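Local coordinates for outer membrane protein assembly factor BamA (Haemophilus ducreyi, PDB 4K3C), which probably serves, within the Bam complex, in assembling beta-barrel proteins and inserting them into the outer membrane, at residues Y84-R89 / Q147-Y152. Numbering follows the deposited sequence.
Sequences YVRKIR and QVDIIY
I88 and I150 pack side by side on the buried face of two paired parallel strands, their CG2 methyls 3.7 Å apart. V85 adds to this apolar patch, touching its partner V148 through the CG2 atoms of both at 3.8 Å and, further along, turning its CG1 to CG2 of I150. Helix 119-125 lies against Y152 on the same side. Backbone bonds hold the two ends of the ladder, V148 N to Y84 O and Y152 N to R89 O, each 2.8 Å. Between them the pairing slips by one residue, from V85–V148 to I88–I150, which marks a beta bulge at R86 and K87; R86 has helix-like backbone angles, and the I150 N to K87 O bond beyond it is weak. Strands 84-91 and 147-156 are adjacent parallel strands in the mixed sheet of a POTRA domain, the periplasmic module that precedes the barrel in this family. The opposite face is more open to solvent, with R86 and R89 exposed, although the D149 carboxylate between them is buried. Here D149 receives R86 NE on the syn side of OD1 at 2.9 Å, the guanidinium and carboxylate planes only 26° apart, and a weak, less certain bond from R89 NH1 to OD2 joins the salt-bridge network from a plane turned 72°. OD1 also takes a weak bond from K87 N, so the carboxylate spans the bulge. At the strand starts, Q147 CG abuts the ring edge of Y84 at CD2, 3.5 Å away.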
loop_
_atom_site.group_PDB
_atom_site.type_symbol
_atom_site.label_atom_id
_atom_site.label_comp_id
_atom_site.label_asym_id
_atom_site.label_seq_id
_atom_site.Cartn_x
_atom_site.Cartn_y
_atom_site.Cartn_z
ATOM N N TYR A 84 -33.092 16.589 -21.006
ATOM C CA TYR A 84 -33.035 15.137 -21.167
ATOM C C TYR A 84 -31.813 14.697 -21.992
ATOM O O TYR A 84 -31.663 15.090 -23.149
ATOM C CB TYR A 84 -34.341 14.645 -21.804
ATOM C CG TYR A 84 -34.318 13.220 -22.312
ATOM C CD1 TYR A 84 -34.458 12.146 -21.441
ATOM C CD2 TYR A 84 -34.179 12.950 -23.671
ATOM C CE1 TYR A 84 -34.446 10.842 -21.910
ATOM C CE2 TYR A 84 -34.165 11.654 -24.148
ATOM C CZ TYR A 84 -34.298 10.602 -23.265
ATOM O OH TYR A 84 -34.282 9.308 -23.741
ATOM N N VAL A 85 -30.939 13.888 -21.395
ATOM C CA VAL A 85 -29.727 13.433 -22.080
ATOM C C VAL A 85 -29.987 12.235 -22.989
ATOM O O VAL A 85 -30.413 11.168 -22.537
ATOM C CB VAL A 85 -28.595 13.088 -21.094
ATOM C CG1 VAL A 85 -27.469 12.366 -21.815
ATOM C CG2 VAL A 85 -28.079 14.347 -20.417
ATOM N N ARG A 86 -29.719 12.426 -24.275
ATOM C CA ARG A 86 -29.951 11.396 -25.279
ATOM C C ARG A 86 -28.868 10.314 -25.210
ATOM O O ARG A 86 -29.158 9.145 -24.938
ATOM C CB ARG A 86 -30.011 12.036 -26.671
ATOM C CG ARG A 86 -30.709 11.208 -27.737
ATOM C CD ARG A 86 -29.705 10.587 -28.693
ATOM N NE ARG A 86 -28.804 11.580 -29.276
ATOM C CZ ARG A 86 -29.012 12.194 -30.438
ATOM N NH1 ARG A 86 -30.096 11.926 -31.148
ATOM N NH2 ARG A 86 -28.132 13.080 -30.891
ATOM N N LYS A 87 -27.622 10.715 -25.446
ATOM C CA LYS A 87 -26.478 9.810 -25.347
ATOM C C LYS A 87 -25.210 10.615 -25.085
ATOM O O LYS A 87 -25.130 11.779 -25.477
ATOM C CB LYS A 87 -26.333 8.998 -26.635
ATOM C CG LYS A 87 -26.158 7.520 -26.397
ATOM C CD LYS A 87 -24.747 7.205 -25.924
ATOM C CE LYS A 87 -24.737 6.698 -24.503
ATOM N NZ LYS A 87 -25.757 5.635 -24.355
ATOM N N ILE A 88 -24.231 10.008 -24.413
ATOM C CA ILE A 88 -22.941 10.660 -24.197
ATOM C C ILE A 88 -21.894 10.053 -25.131
ATOM O O ILE A 88 -21.900 8.848 -25.394
ATOM C CB ILE A 88 -22.472 10.612 -22.710
ATOM C CG1 ILE A 88 -21.471 9.485 -22.469
ATOM C CG2 ILE A 88 -23.661 10.484 -21.764
ATOM C CD1 ILE A 88 -22.120 8.112 -22.368
ATOM N N ARG A 89 -21.025 10.899 -25.668
ATOM C CA ARG A 89 -20.040 10.452 -26.642
ATOM C C ARG A 89 -18.685 11.092 -26.390
ATOM O O ARG A 89 -18.570 12.087 -25.677
ATOM C CB ARG A 89 -20.496 10.766 -28.069
ATOM C CG ARG A 89 -21.684 9.954 -28.561
ATOM C CD ARG A 89 -21.969 10.243 -30.035
ATOM N NE ARG A 89 -21.718 11.640 -30.397
ATOM C CZ ARG A 89 -22.662 12.573 -30.530
ATOM N NH1 ARG A 89 -23.937 12.269 -30.329
ATOM N NH2 ARG A 89 -22.331 13.816 -30.865
ATOM N N GLN A 147 -33.740 17.923 -25.697
ATOM C CA GLN A 147 -32.774 16.833 -25.519
ATOM C C GLN A 147 -31.335 17.341 -25.655
ATOM O O GLN A 147 -31.095 18.358 -26.299
ATOM C CB GLN A 147 -33.008 15.713 -26.542
ATOM C CG GLN A 147 -34.381 15.064 -26.494
ATOM C CD GLN A 147 -34.458 13.805 -27.339
ATOM O OE1 GLN A 147 -33.445 13.151 -27.596
ATOM N NE2 GLN A 147 -35.664 13.463 -27.780
ATOM N N VAL A 148 -30.379 16.635 -25.051
ATOM C CA VAL A 148 -28.961 16.962 -25.246
ATOM C C VAL A 148 -28.043 15.759 -25.347
ATOM O O VAL A 148 -28.215 14.751 -24.653
ATOM C CB VAL A 148 -28.364 17.859 -24.131
ATOM C CG1 VAL A 148 -28.899 19.279 -24.220
ATOM C CG2 VAL A 148 -28.581 17.239 -22.751
ATOM N N ASP A 149 -27.051 15.896 -26.219
ATOM C CA ASP A 149 -25.897 15.016 -26.228
ATOM C C ASP A 149 -24.804 15.714 -25.435
ATOM O O ASP A 149 -24.560 16.906 -25.622
ATOM C CB ASP A 149 -25.423 14.768 -27.660
ATOM C CG ASP A 149 -26.280 13.756 -28.395
ATOM O OD1 ASP A 149 -26.675 12.749 -27.762
ATOM O OD2 ASP A 149 -26.551 13.968 -29.602
ATOM N N ILE A 150 -24.158 14.982 -24.537
ATOM C CA ILE A 150 -23.012 15.522 -23.816
ATOM C C ILE A 150 -21.688 14.867 -24.262
ATOM O O ILE A 150 -21.408 13.703 -23.946
ATOM C CB ILE A 150 -23.223 15.432 -22.291
ATOM C CG1 ILE A 150 -21.892 15.558 -21.547
ATOM C CG2 ILE A 150 -23.928 14.136 -21.928
ATOM C CD1 ILE A 150 -22.044 15.492 -20.045
ATOM N N ILE A 151 -20.888 15.627 -25.014
ATOM C CA ILE A 151 -19.636 15.127 -25.588
ATOM C C ILE A 151 -18.438 15.391 -24.677
ATOM O O ILE A 151 -18.377 16.415 -23.999
ATOM C CB ILE A 151 -19.365 15.733 -27.000
ATOM C CG1 ILE A 151 -18.173 16.702 -26.979
ATOM C CG2 ILE A 151 -20.614 16.412 -27.547
ATOM C CD1 ILE A 151 -17.971 17.475 -28.271
ATOM N N TYR A 152 -17.491 14.460 -24.650
ATOM C CA TYR A 152 -16.249 14.684 -23.919
ATOM C C TYR A 152 -15.067 14.718 -24.880
ATOM O O TYR A 152 -14.749 13.719 -25.521
ATOM C CB TYR A 152 -16.036 13.615 -22.850
ATOM C CG TYR A 152 -16.914 13.758 -21.625
ATOM C CD1 TYR A 152 -18.253 13.392 -21.659
ATOM C CD2 TYR A 152 -16.396 14.232 -20.425
ATOM C CE1 TYR A 152 -19.054 13.510 -20.536
ATOM C CE2 TYR A 152 -17.192 14.353 -19.296
ATOM C CZ TYR A 152 -18.518 13.991 -19.357
ATOM O OH TYR A 152 -19.314 14.107 -18.241
#